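Local coordinates for probable enoyl-CoA hydratase/isomerase (Pseudomonas aeruginosa PAO1, PDB 5WYD), which probably acts as a crotonase-type enoyl-CoA hydratase or isomerase and is implicated in biosynthesis of the diffusible signal factor, at residues 22-27 against 203-208; 30-35 against 73-78; 62-67 against 103-108; 180-185 against 192-197. The protein carries 1 engineered substitution. All blocks are in the same frame, centred on the assembly; numbering follows the deposited sequence.

Contact 1. Residues 22-27 against 203-208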
loop_
_atom_site.group_PDB
_atom_site.type_symbol
_atom_site.label_atom_id
_atom_site.label_comp_id
_atom_site.label_asym_id
_atom_site.label_seq_id
_atom_site.Cartn_x
_atom_site.Cartn_y
_atom_site.Cartn_z
ATOM N N GLU A 22 19.121 -22.852 -26.996
ATOM C CA GLU A 22 18.611 -23.840 -27.933
ATOM C C GLU A 22 17.114 -23.642 -28.058
ATOM O O GLU A 22 16.440 -23.386 -27.056
ATOM C CB GLU A 22 18.926 -25.246 -27.466
ATOM C CG GLU A 22 20.397 -25.498 -27.370
ATOM C CD GLU A 22 20.680 -26.825 -26.759
ATOM O OE1 GLU A 22 21.866 -27.108 -26.505
ATOM O OE2 GLU A 22 19.709 -27.580 -26.527
ATOM N N LYS A 23 16.599 -23.669 -29.280
ATOM C CA LYS A 23 15.166 -23.507 -29.489
ATOM C C LYS A 23 14.513 -24.833 -29.866
ATOM O O LYS A 23 14.884 -25.456 -30.866
ATOM C CB LYS A 23 14.874 -22.447 -30.545
ATOM C CG LYS A 23 13.400 -22.324 -30.857
ATOM C CD LYS A 23 13.178 -21.283 -31.914
ATOM C CE LYS A 23 11.695 -21.081 -32.231
ATOM N NZ LYS A 23 10.913 -22.253 -32.745
ATOM N N HIS A 24 13.558 -25.271 -29.057
ATOM C CA HIS A 24 12.758 -26.440 -29.378
ATOM C C HIS A 24 11.316 -25.966 -29.484
ATOM O O HIS A 24 10.726 -25.542 -28.482
ATOM C CB HIS A 24 12.912 -27.532 -28.318
ATOM C CG HIS A 24 14.334 -27.871 -27.992
ATOM N ND1 HIS A 24 15.083 -28.756 -28.737
ATOM C CD2 HIS A 24 15.130 -27.468 -26.973
ATOM C CE1 HIS A 24 16.287 -28.862 -28.205
ATOM N NE2 HIS A 24 16.338 -28.095 -27.130
ATOM N N GLY A 25 10.734 -26.092 -30.679
ATOM C CA GLY A 25 9.366 -25.624 -30.865
ATOM C C GLY A 25 9.271 -24.158 -30.490
ATOM O O GLY A 25 10.020 -23.319 -31.000
ATOM N N HIS A 26 8.311 -23.832 -29.626
ATOM C CA HIS A 26 8.141 -22.488 -29.100
ATOM C C HIS A 26 8.839 -22.299 -27.770
ATOM O O HIS A 26 8.646 -21.278 -27.124
ATOM C CB HIS A 26 6.661 -22.146 -28.969
ATOM C CG HIS A 26 5.949 -22.041 -30.280
ATOM N ND1 HIS A 26 5.060 -22.993 -30.727
ATOM C CD2 HIS A 26 5.938 -21.055 -31.207
ATOM C CE1 HIS A 26 4.573 -22.623 -31.899
ATOM N NE2 HIS A 26 5.083 -21.445 -32.208
ATOM N N THR A 27 9.611 -23.267 -27.324
ATOM C CA THR A 27 10.289 -23.180 -26.043
ATOM C C THR A 27 11.757 -22.878 -26.304
ATOM O O THR A 27 12.379 -23.494 -27.176
ATOM C CB THR A 27 10.106 -24.488 -25.269
ATOM O OG1 THR A 27 8.706 -24.692 -25.067
ATOM C CG2 THR A 27 10.785 -24.455 -23.906
ATOM N N ALA A 203 11.898 -33.207 -18.337
ATOM C CA ALA A 203 10.605 -32.880 -17.748
ATOM C C ALA A 203 10.271 -31.411 -17.959
ATOM O O ALA A 203 9.138 -31.068 -18.332
ATOM C CB ALA A 203 10.602 -33.220 -16.253
ATOM N N ALA A 204 11.253 -30.532 -17.768
ATOM C CA ALA A 204 10.992 -29.110 -17.957
ATOM C C ALA A 204 10.582 -28.806 -19.397
ATOM O O ALA A 204 9.662 -28.017 -19.633
ATOM C CB ALA A 204 12.220 -28.302 -17.547
ATOM N N LEU A 205 11.274 -29.398 -20.372
ATOM C CA LEU A 205 10.913 -29.204 -21.771
ATOM C C LEU A 205 9.529 -29.749 -22.041
ATOM O O LEU A 205 8.742 -29.142 -22.782
ATOM C CB LEU A 205 11.911 -29.922 -22.658
ATOM C CG LEU A 205 13.328 -29.394 -22.577
ATOM C CD1 LEU A 205 14.243 -30.295 -23.382
ATOM C CD2 LEU A 205 13.354 -28.001 -23.125
ATOM N N LEU A 206 9.237 -30.925 -21.482
ATOM C CA LEU A 206 7.919 -31.499 -21.667
ATOM C C LEU A 206 6.876 -30.605 -21.018
ATOM O O LEU A 206 5.873 -30.263 -21.656
ATOM C CB LEU A 206 7.902 -32.941 -21.135
ATOM C CG LEU A 206 6.626 -33.797 -21.150
ATOM C CD1 LEU A 206 5.562 -33.497 -20.096
ATOM C CD2 LEU A 206 6.020 -33.557 -22.521
ATOM N N LEU A 207 7.142 -30.134 -19.786
ATOM C CA LEU A 207 6.184 -29.236 -19.149
ATOM C C LEU A 207 6.034 -27.972 -19.982
ATOM O O LEU A 207 4.916 -27.503 -20.222
ATOM C CB LEU A 207 6.643 -28.872 -17.727
ATOM C CG LEU A 207 5.735 -28.079 -16.756
ATOM C CD1 LEU A 207 6.360 -28.008 -15.354
ATOM C CD2 LEU A 207 5.303 -26.702 -17.181
ATOM N N ALA A 208 7.156 -27.460 -20.493
ATOM C CA ALA A 208 7.138 -26.238 -21.281
ATOM C C ALA A 208 6.292 -26.403 -22.523
ATOM O O ALA A 208 5.649 -25.446 -22.966
ATOM C CB ALA A 208 8.568 -25.842 -21.656
#
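A beta hairpin with a two-residue loop (strands 19-24 and 27-32), built on a type II' turn from His24 to Thr27, meets helix 200-211 through Thr27 and His24 on one side and Ala208 and Leu205 on the other. The turn is closed by paired backbone bonds, His24 N to Thr27 O and Thr27 N to His24 O, each 2.8 Å. Gly25 takes its first corner with a positive phi of 57°, in keeping with the type. Where the turn gives way to strand 27-32, Thr27 points toward the helix, and its CG2 lies 3.4 Å from Ala208 CB, tighter than ordinary van der Waals contact. With chi1 at -60° the hydroxyl swings beside the backbone N, which leaves CG2 anti to that N, and OG1 still comes 3.6 Å from Ala208 CB. The hairpin forms the edge of the six-stranded crotonase sheet, and the helix lies over its face, where Ala204 and Ala208 also pack on Val65 of strand 63-68. One helical turn before Ala208, Leu205 extends CD2 toward the hairpin, 4.4 Å from Thr27 CG2 and 4.3 Å from His24 CD2, approaching the imidazole obliquely. The ring receives a weak restraint from its own strand: His24 NE2 donates to Glu22 OE2 over 3.5 Å at 143°. That carboxylate also forms a long, weak ion pair with Arg201, near the start of the same helix.

Contact 2. Residues 30-35 against 73-78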
loop_
_atom_site.group_PDB
_atom_site.type_symbol
_atom_site.label_atom_id
_atom_site.label_comp_id
_atom_site.label_asym_id
_atom_site.label_seq_id
_atom_site.Cartn_x
_atom_site.Cartn_y
_atom_site.Cartn_z
ATOM N N ILE A 30 17.844 -22.146 -22.354
ATOM C CA ILE A 30 19.010 -21.381 -21.947
ATOM C C ILE A 30 19.772 -22.179 -20.912
ATOM O O ILE A 30 19.208 -22.545 -19.879
ATOM C CB ILE A 30 18.608 -20.039 -21.342
ATOM C CG1 ILE A 30 17.613 -19.369 -22.274
ATOM C CG2 ILE A 30 19.842 -19.238 -21.088
ATOM C CD1 ILE A 30 17.071 -18.076 -21.727
ATOM N N THR A 31 21.055 -22.396 -21.148
ATOM C CA THR A 31 21.856 -23.138 -20.199
ATOM C C THR A 31 23.005 -22.254 -19.744
ATOM O O THR A 31 23.660 -21.604 -20.570
ATOM C CB THR A 31 22.368 -24.425 -20.824
ATOM O OG1 THR A 31 21.247 -25.240 -21.186
ATOM C CG2 THR A 31 23.178 -25.203 -19.794
ATOM N N ILE A 32 23.160 -22.137 -18.423
ATOM C CA ILE A 32 24.334 -21.490 -17.858
ATOM C C ILE A 32 25.494 -22.449 -18.007
ATOM O O ILE A 32 25.420 -23.596 -17.544
ATOM C CB ILE A 32 24.153 -21.212 -16.368
ATOM C CG1 ILE A 32 22.778 -20.674 -16.084
ATOM C CG2 ILE A 32 25.231 -20.244 -15.898
ATOM C CD1 ILE A 32 22.557 -20.559 -14.615
ATOM N N ASN A 33 26.594 -21.970 -18.551
ATOM C CA ASN A 33 27.748 -22.806 -18.784
ATOM C C ASN A 33 28.979 -22.061 -18.303
ATOM O O ASN A 33 29.784 -21.595 -19.100
ATOM C CB ASN A 33 27.825 -23.184 -20.252
ATOM C CG ASN A 33 28.831 -24.237 -20.534
ATOM O OD1 ASN A 33 29.560 -24.684 -19.649
ATOM N ND2 ASN A 33 28.888 -24.651 -21.790
ATOM N N HIS A 34 29.131 -21.965 -16.995
ATOM C CA HIS A 34 30.285 -21.302 -16.413
ATOM C C HIS A 34 31.030 -22.328 -15.581
ATOM O O HIS A 34 30.467 -22.869 -14.624
ATOM C CB HIS A 34 29.851 -20.098 -15.573
ATOM C CG HIS A 34 30.982 -19.242 -15.113
ATOM N ND1 HIS A 34 31.345 -19.160 -13.789
ATOM C CD2 HIS A 34 31.893 -18.517 -15.798
ATOM C CE1 HIS A 34 32.387 -18.361 -13.671
ATOM N NE2 HIS A 34 32.745 -17.964 -14.878
ATOM N N PRO A 35 32.280 -22.643 -15.894
ATOM C CA PRO A 35 32.811 -23.718 -15.052
ATOM C C PRO A 35 33.464 -23.201 -13.763
ATOM O O PRO A 35 33.817 -22.033 -13.681
ATOM C CB PRO A 35 33.806 -24.408 -15.970
ATOM C CG PRO A 35 33.299 -24.123 -17.362
ATOM C CD PRO A 35 32.712 -22.749 -17.299
ATOM N N PHE A 73 25.973 -29.091 -10.600
ATOM C CA PHE A 73 25.558 -27.750 -10.165
ATOM C C PHE A 73 24.482 -27.174 -11.071
ATOM O O PHE A 73 24.730 -26.962 -12.259
ATOM C CB PHE A 73 26.738 -26.772 -10.136
ATOM C CG PHE A 73 27.809 -27.159 -9.195
ATOM C CD1 PHE A 73 28.832 -27.976 -9.602
ATOM C CD2 PHE A 73 27.800 -26.704 -7.904
ATOM C CE1 PHE A 73 29.833 -28.323 -8.728
ATOM C CE2 PHE A 73 28.790 -27.054 -7.013
ATOM C CZ PHE A 73 29.808 -27.862 -7.423
ATOM N N PHE A 74 23.307 -26.871 -10.507
ATOM C CA PHE A 74 22.369 -26.045 -11.251
ATOM C C PHE A 74 22.919 -24.635 -11.367
ATOM O O PHE A 74 23.132 -24.124 -12.477
ATOM C CB PHE A 74 21.011 -26.034 -10.547
ATOM C CG PHE A 74 20.083 -24.968 -11.055
ATOM C CD1 PHE A 74 19.253 -25.223 -12.137
ATOM C CD2 PHE A 74 20.046 -23.704 -10.481
ATOM C CE1 PHE A 74 18.407 -24.251 -12.634
ATOM C CE2 PHE A 74 19.200 -22.724 -10.989
ATOM C CZ PHE A 74 18.386 -23.003 -12.066
ATOM N N SER A 75 23.202 -24.012 -10.225
ATOM C CA SER A 75 23.849 -22.714 -10.236
ATOM C C SER A 75 24.454 -22.460 -8.869
ATOM O O SER A 75 23.786 -22.628 -7.844
ATOM C CB SER A 75 22.872 -21.602 -10.605
ATOM O OG SER A 75 23.571 -20.369 -10.728
ATOM N N ALA A 76 25.698 -21.996 -8.876
ATOM C CA ALA A 76 26.425 -21.717 -7.656
ATOM C C ALA A 76 26.262 -20.290 -7.180
ATOM O O ALA A 76 26.777 -19.947 -6.108
ATOM C CB ALA A 76 27.921 -21.981 -7.854
ATOM N N GLY A 77 25.562 -19.449 -7.926
ATOM C CA GLY A 77 25.487 -18.090 -7.457
ATOM C C GLY A 77 26.642 -17.244 -7.945
ATOM O O GLY A 77 27.291 -17.538 -8.960
ATOM N N ALA A 78 26.839 -16.136 -7.246
ATOM C CA ALA A 78 27.877 -15.181 -7.574
ATOM C C ALA A 78 29.283 -15.665 -7.253
ATOM O O ALA A 78 29.568 -16.119 -6.140
ATOM C CB ALA A 78 27.600 -13.904 -6.818
#
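Ile32 meets Ser75 and the carbonyl of Phe74 through its outermost methyl. CB points toward 73-78 but is still 5.0 Å from Phe74 O. There the chain forks. CG2, anti to the backbone N, stays 5.4 Å from Ser75 OG. CG1 lies beside the backbone N and is itself still 5.0 Å from Phe74 O, but the nearly straight second torsion (chi2 173°) carries CD1 onward to the loop. CD1 alone makes contact, standing 4.0 Å from Ser75 OG. It also lies 4.2 Å from Phe74 O, so a single methyl touches both the serine side chain and the peptide before it. No hydrogen bond spans the two segments. Ile32 ends strand 27-32, whereas 73-78 belongs to the connection between strand 63-68 and helix 88-106, and the backbone bends sharply at Phe74. In crotonase relatives the equivalent glycine-containing loop supplies a backbone N-H to the oxyanion hole, a role consistent with this sequence. Phe73 touches the bound pentanedial, while Phe74 points its CB away from Ile32 but lets its ring swing partly back. Ser75 is held independently of the isoleucine: its OG has a weak hydrogen bond with Asn38 O, and its backbone bonds to Tyr119 and Met121. Its chi1 of -174° sets OG anti to the backbone N, which brings it beside CD1; CB is close through the backbone alone. Further along the loop, Gly77 O is hydrogen-bonded to Thr39 OG1.

Contact 3. Residues 62-67 against 103-108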
loop_
_atom_site.group_PDB
_atom_site.type_symbol
_atom_site.label_atom_id
_atom_site.label_comp_id
_atom_site.label_asym_id
_atom_site.label_seq_id
_atom_site.Cartn_x
_atom_site.Cartn_y
_atom_site.Cartn_z
ATOM N N TYR A 62 6.945 -19.353 -26.485
ATOM C CA TYR A 62 5.925 -19.291 -25.467
ATOM C C TYR A 62 6.402 -19.778 -24.120
ATOM O O TYR A 62 5.730 -19.511 -23.119
ATOM C CB TYR A 62 4.686 -20.091 -25.882
ATOM C CG TYR A 62 4.227 -19.814 -27.282
ATOM C CD1 TYR A 62 4.196 -18.521 -27.773
ATOM C CD2 TYR A 62 3.737 -20.831 -28.084
ATOM C CE1 TYR A 62 3.748 -18.255 -29.045
ATOM C CE2 TYR A 62 3.277 -20.571 -29.358
ATOM C CZ TYR A 62 3.286 -19.274 -29.839
ATOM O OH TYR A 62 2.833 -18.981 -31.110
ATOM N N ALA A 63 7.528 -20.478 -24.058
ATOM C CA ALA A 63 8.019 -20.995 -22.790
ATOM C C ALA A 63 9.522 -20.809 -22.697
ATOM O O ALA A 63 10.193 -20.603 -23.702
ATOM C CB ALA A 63 7.655 -22.472 -22.587
ATOM N N LEU A 64 10.025 -20.789 -21.466
ATOM C CA LEU A 64 11.448 -20.687 -21.167
ATOM C C LEU A 64 11.863 -21.726 -20.134
ATOM O O LEU A 64 11.118 -21.999 -19.188
ATOM C CB LEU A 64 11.793 -19.280 -20.682
ATOM C CG LEU A 64 13.199 -18.817 -20.328
ATOM C CD1 LEU A 64 13.149 -17.315 -20.274
ATOM C CD2 LEU A 64 13.690 -19.346 -18.989
ATOM N N VAL A 65 13.041 -22.317 -20.334
ATOM C CA VAL A 65 13.633 -23.277 -19.411
ATOM C C VAL A 65 15.075 -22.862 -19.160
ATOM O O VAL A 65 15.749 -22.375 -20.076
ATOM C CB VAL A 65 13.548 -24.723 -19.947
ATOM C CG1 VAL A 65 14.248 -25.714 -19.007
ATOM C CG2 VAL A 65 12.080 -25.121 -20.158
ATOM N N VAL A 66 15.494 -22.919 -17.898
ATOM C CA VAL A 66 16.879 -22.672 -17.497
ATOM C C VAL A 66 17.375 -23.833 -16.643
ATOM O O VAL A 66 16.727 -24.208 -15.660
ATOM C CB VAL A 66 17.041 -21.342 -16.745
ATOM C CG1 VAL A 66 16.691 -20.210 -17.654
ATOM C CG2 VAL A 66 16.141 -21.319 -15.534
ATOM N N THR A 67 18.549 -24.364 -16.982
ATOM C CA THR A 67 19.138 -25.475 -16.245
ATOM C C THR A 67 20.635 -25.233 -16.116
ATOM O O THR A 67 21.221 -24.466 -16.886
ATOM C CB THR A 67 18.865 -26.834 -16.934
ATOM O OG1 THR A 67 19.198 -27.916 -16.053
ATOM C CG2 THR A 67 19.714 -26.968 -18.176
ATOM N N GLU A 103 15.114 -9.728 -12.208
ATOM C CA GLU A 103 13.814 -9.116 -12.417
ATOM C C GLU A 103 13.379 -9.268 -13.865
ATOM O O GLU A 103 12.196 -9.489 -14.146
ATOM C CB GLU A 103 13.885 -7.669 -12.000
ATOM C CG GLU A 103 14.047 -7.514 -10.506
ATOM C CD GLU A 103 14.379 -6.098 -10.171
ATOM O OE1 GLU A 103 14.514 -5.753 -8.979
ATOM O OE2 GLU A 103 14.464 -5.316 -11.130
ATOM N N ALA A 104 14.320 -9.155 -14.802
ATOM C CA ALA A 104 13.971 -9.375 -16.201
ATOM C C ALA A 104 13.445 -10.792 -16.413
ATOM O O ALA A 104 12.447 -10.994 -17.118
ATOM C CB ALA A 104 15.174 -9.105 -17.100
ATOM N N LEU A 105 14.093 -11.785 -15.792
ATOM C CA LEU A 105 13.636 -13.161 -15.925
ATOM C C LEU A 105 12.244 -13.309 -15.342
ATOM O O LEU A 105 11.336 -13.859 -15.986
ATOM C CB LEU A 105 14.618 -14.085 -15.199
ATOM C CG LEU A 105 14.204 -15.541 -14.967
ATOM C CD1 LEU A 105 13.938 -16.231 -16.298
ATOM C CD2 LEU A 105 15.176 -16.339 -14.048
ATOM N N ARG A 106 12.043 -12.716 -14.165
ATOM C CA ARG A 106 10.754 -12.734 -13.501
ATOM C C ARG A 106 9.695 -12.077 -14.362
ATOM O O ARG A 106 8.511 -12.401 -14.255
ATOM C CB ARG A 106 10.886 -12.015 -12.170
ATOM C CG ARG A 106 9.578 -11.721 -11.508
ATOM C CD ARG A 106 9.808 -10.927 -10.239
ATOM N NE ARG A 106 10.396 -9.617 -10.458
ATOM C CZ ARG A 106 9.690 -8.501 -10.531
ATOM N NH1 ARG A 106 8.377 -8.558 -10.406
ATOM N NH2 ARG A 106 10.294 -7.335 -10.722
ATOM N N ASP A 107 10.087 -11.103 -15.158
ATOM C CA ASP A 107 9.159 -10.407 -16.022
ATOM C C ASP A 107 9.061 -11.011 -17.423
ATOM O O ASP A 107 8.454 -10.389 -18.300
ATOM C CB ASP A 107 9.554 -8.941 -16.105
ATOM C CG ASP A 107 9.319 -8.221 -14.815
ATOM O OD1 ASP A 107 8.690 -8.804 -13.910
ATOM O OD2 ASP A 107 9.785 -7.072 -14.694
ATOM N N PHE A 108 9.662 -12.177 -17.676
ATOM C CA PHE A 108 9.523 -12.763 -19.001
ATOM C C PHE A 108 8.041 -12.984 -19.276
ATOM O O PHE A 108 7.319 -13.512 -18.425
ATOM C CB PHE A 108 10.310 -14.074 -19.080
ATOM C CG PHE A 108 10.019 -14.873 -20.318
ATOM C CD1 PHE A 108 9.982 -14.266 -21.544
ATOM C CD2 PHE A 108 9.824 -16.230 -20.258
ATOM C CE1 PHE A 108 9.703 -14.989 -22.692
ATOM C CE2 PHE A 108 9.548 -16.956 -21.407
ATOM C CZ PHE A 108 9.491 -16.333 -22.611
#
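Ala63 and Leu64 meet Phe108 where a beta-alpha-beta crossover turns back into the sheet: strand 63-68 runs through a long connection into helix 88-106, which leads to the parallel neighbour strand 111-116. Ala63 takes part through its backbone, with Ala63 C at the edge of the phenyl ring and near its plane, 4.1 Å from Phe108 CE2. Its methyl turns away, toward helix 200-211 on the opposite face of the sheet. Leu64 comes next and carries most of the contact. Its CB lies 3.3 Å from Phe108 CE2, a close, oblique approach. Leu64 CD1 follows the same side of the ring to reach Phe108 CD2 at 3.5 Å. The leucine extends in this direction because CG is anti to the backbone N (chi1 -178°), which carries CG out from the strand. The other branch, CD2, turns to the last turn of helix 88-106. Val65 faces the other side of the sheet, and Val66 CG1 is 5.0 Å from Leu105 CD1, beyond contact. Thr67 OG1 is hydrogen-bonded to Ala115 O. Across the interface, Glu103 of the same helix forms a salt bridge with Arg242 of the third subunit. Phe108 N bonds to Leu105 O as the chain leaves the helix, and Leu105 CD1 sits 4.1 Å from Leu64 CD2.

Contact 4. Residues 180-185 against 192-197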
loop_
_atom_site.group_PDB
_atom_site.type_symbol
_atom_site.label_atom_id
_atom_site.label_comp_id
_atom_site.label_asym_id
_atom_site.label_seq_id
_atom_site.Cartn_x
_atom_site.Cartn_y
_atom_site.Cartn_z
ATOM N N VAL A 180 18.450 -27.596 2.108
ATOM C CA VAL A 180 17.268 -28.446 2.029
ATOM C C VAL A 180 17.346 -29.374 0.819
ATOM O O VAL A 180 17.774 -28.967 -0.269
ATOM C CB VAL A 180 15.980 -27.601 1.967
ATOM C CG1 VAL A 180 15.843 -26.783 3.241
ATOM C CG2 VAL A 180 15.975 -26.720 0.719
ATOM N N ASP A 181 16.922 -30.619 1.017
ATOM C CA ASP A 181 16.846 -31.620 -0.031
ATOM C C ASP A 181 15.634 -31.355 -0.914
ATOM O O ASP A 181 14.775 -30.534 -0.596
ATOM C CB ASP A 181 16.754 -33.018 0.581
ATOM C CG ASP A 181 15.515 -33.205 1.471
ATOM O OD1 ASP A 181 14.400 -32.828 1.064
ATOM O OD2 ASP A 181 15.662 -33.713 2.605
ATOM N N ALA A 182 15.563 -32.067 -2.036
ATOM C CA ALA A 182 14.430 -31.891 -2.941
ATOM C C ALA A 182 13.103 -32.214 -2.270
ATOM O O ALA A 182 12.096 -31.549 -2.524
ATOM C CB ALA A 182 14.596 -32.767 -4.170
ATOM N N GLU A 183 13.060 -33.275 -1.462
ATOM C CA GLU A 183 11.810 -33.649 -0.803
ATOM C C GLU A 183 11.342 -32.587 0.174
ATOM O O GLU A 183 10.154 -32.237 0.188
ATOM C CB GLU A 183 11.964 -34.987 -0.083
ATOM C CG GLU A 183 12.085 -36.173 -1.013
ATOM C CD GLU A 183 10.854 -36.332 -1.890
ATOM O OE1 GLU A 183 9.731 -36.091 -1.393
ATOM O OE2 GLU A 183 11.004 -36.699 -3.077
ATOM N N THR A 184 12.257 -32.060 0.995
ATOM C CA THR A 184 11.866 -31.043 1.961
ATOM C C THR A 184 11.349 -29.815 1.241
ATOM O O THR A 184 10.316 -29.254 1.621
ATOM C CB THR A 184 13.035 -30.693 2.872
ATOM O OG1 THR A 184 13.387 -31.842 3.644
ATOM C CG2 THR A 184 12.646 -29.569 3.816
ATOM N N ALA A 185 12.017 -29.426 0.156
ATOM C CA ALA A 185 11.566 -28.275 -0.621
ATOM C C ALA A 185 10.181 -28.522 -1.186
ATOM O O ALA A 185 9.333 -27.621 -1.210
ATOM C CB ALA A 185 12.544 -27.971 -1.758
ATOM N N GLU A 192 7.722 -27.081 -7.038
ATOM C CA GLU A 192 6.445 -27.663 -7.439
ATOM C C GLU A 192 6.536 -29.162 -7.703
ATOM O O GLU A 192 5.548 -29.876 -7.526
ATOM C CB GLU A 192 5.866 -26.935 -8.648
ATOM C CG GLU A 192 5.438 -25.529 -8.308
ATOM C CD GLU A 192 6.595 -24.660 -7.933
ATOM O OE1 GLU A 192 7.559 -24.663 -8.733
ATOM O OE2 GLU A 192 6.576 -24.054 -6.829
ATOM N N GLN A 193 7.642 -29.637 -8.271
ATOM C CA GLN A 193 7.786 -31.064 -8.574
ATOM C C GLN A 193 9.202 -31.572 -8.302
ATOM O O GLN A 193 10.177 -30.825 -8.394
ATOM C CB GLN A 193 7.399 -31.361 -10.037
ATOM C CG GLN A 193 7.759 -32.759 -10.500
ATOM C CD GLN A 193 7.440 -32.989 -11.942
ATOM O OE1 GLN A 193 6.867 -32.120 -12.602
ATOM N NE2 GLN A 193 7.847 -34.150 -12.469
ATOM N N VAL A 194 9.304 -32.879 -8.007
ATOM C CA VAL A 194 10.570 -33.578 -7.789
ATOM C C VAL A 194 10.695 -34.609 -8.897
ATOM O O VAL A 194 9.702 -35.224 -9.304
ATOM C CB VAL A 194 10.684 -34.278 -6.416
ATOM C CG1 VAL A 194 11.939 -35.165 -6.364
ATOM C CG2 VAL A 194 10.697 -33.275 -5.313
ATOM N N VAL A 195 11.898 -34.746 -9.435
ATOM C CA VAL A 195 12.111 -35.671 -10.528
ATOM C C VAL A 195 13.332 -36.548 -10.262
ATOM O O VAL A 195 14.203 -36.235 -9.445
ATOM C CB VAL A 195 12.234 -34.892 -11.842
ATOM C CG1 VAL A 195 13.644 -34.379 -12.002
ATOM C CG2 VAL A 195 11.765 -35.733 -13.015
ATOM N N ASP A 196 13.367 -37.675 -10.953
ATOM C CA ASP A 196 14.484 -38.593 -10.848
ATOM C C ASP A 196 15.734 -37.951 -11.448
ATOM O O ASP A 196 15.648 -37.091 -12.325
ATOM C CB ASP A 196 14.110 -39.890 -11.550
ATOM C CG ASP A 196 14.983 -41.015 -11.166
ATOM O OD1 ASP A 196 15.799 -40.823 -10.241
ATOM O OD2 ASP A 196 14.819 -42.095 -11.772
ATOM N N SER A 197 16.907 -38.380 -10.985
ATOM C CA SER A 197 18.139 -37.731 -11.428
ATOM C C SER A 197 18.279 -37.741 -12.949
ATOM O O SER A 197 18.052 -38.765 -13.604
ATOM C CB SER A 197 19.358 -38.397 -10.799
ATOM O OG SER A 197 19.269 -38.427 -9.389
#
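The first turn of helix 182-188 passes strand 193-195 with the CA atoms of Ala182 and Val194 6.4 Å apart, and no hydrogen bond joins the two segments. Val194 is the strand's sole contributor, its isopropyl group turned toward the helix. With chi1 at 171°, CG1 is anti to the backbone N and CG2 lies beside it, so the two methyls meet different parts of the helix. CG2 packs against the peptide of Ala182, 3.6 Å from Ala182 O, and is 4.1 Å from Ala182 CB. CG1 instead meets a carboxylate, standing 3.7 Å from Glu183 OE2. Glu183 starts out pointing away, but a bend at chi2 (-61°) folds its chain back to cross the valine at about a right angle, which brings OE2 against the methyl CG1. The helix begins after Asp181 at the N-cap position, and Ala185 N bonds to Asp181 O at 3.1 Å. Ala185 packs on Met142 of strand 142-143. Strand 193-195 is outermost in the sheet within this chain, joined by backbone hydrogen bonds of Gln193 and Val195 to Ala136 of strand 133-137, while Glu192 forms a salt bridge with Arg134 and packs on Trp169 of the second subunit.

Overall arrangement
From the N terminus, 22-27 opens the longest loop, which contact 1 closes only at 203-208; the other three contacts all fall within it. Segment 30-35 follows two residues later and is met by 73-78, but 62-67 comes before that closure and finds its partner at 103-108, so contacts 2 and 3 cross. Contact 4 is a short local closure, later in the chain and in series with both. All four reach the same sheet: Ile30 N probably bonds to Val65 O between contacts 2 and 3, and contacts 1 and 3 pack together at Ala63. Contact 4 lies at the opposite sheet edge, where Val195 touches Ala203 of contact 1.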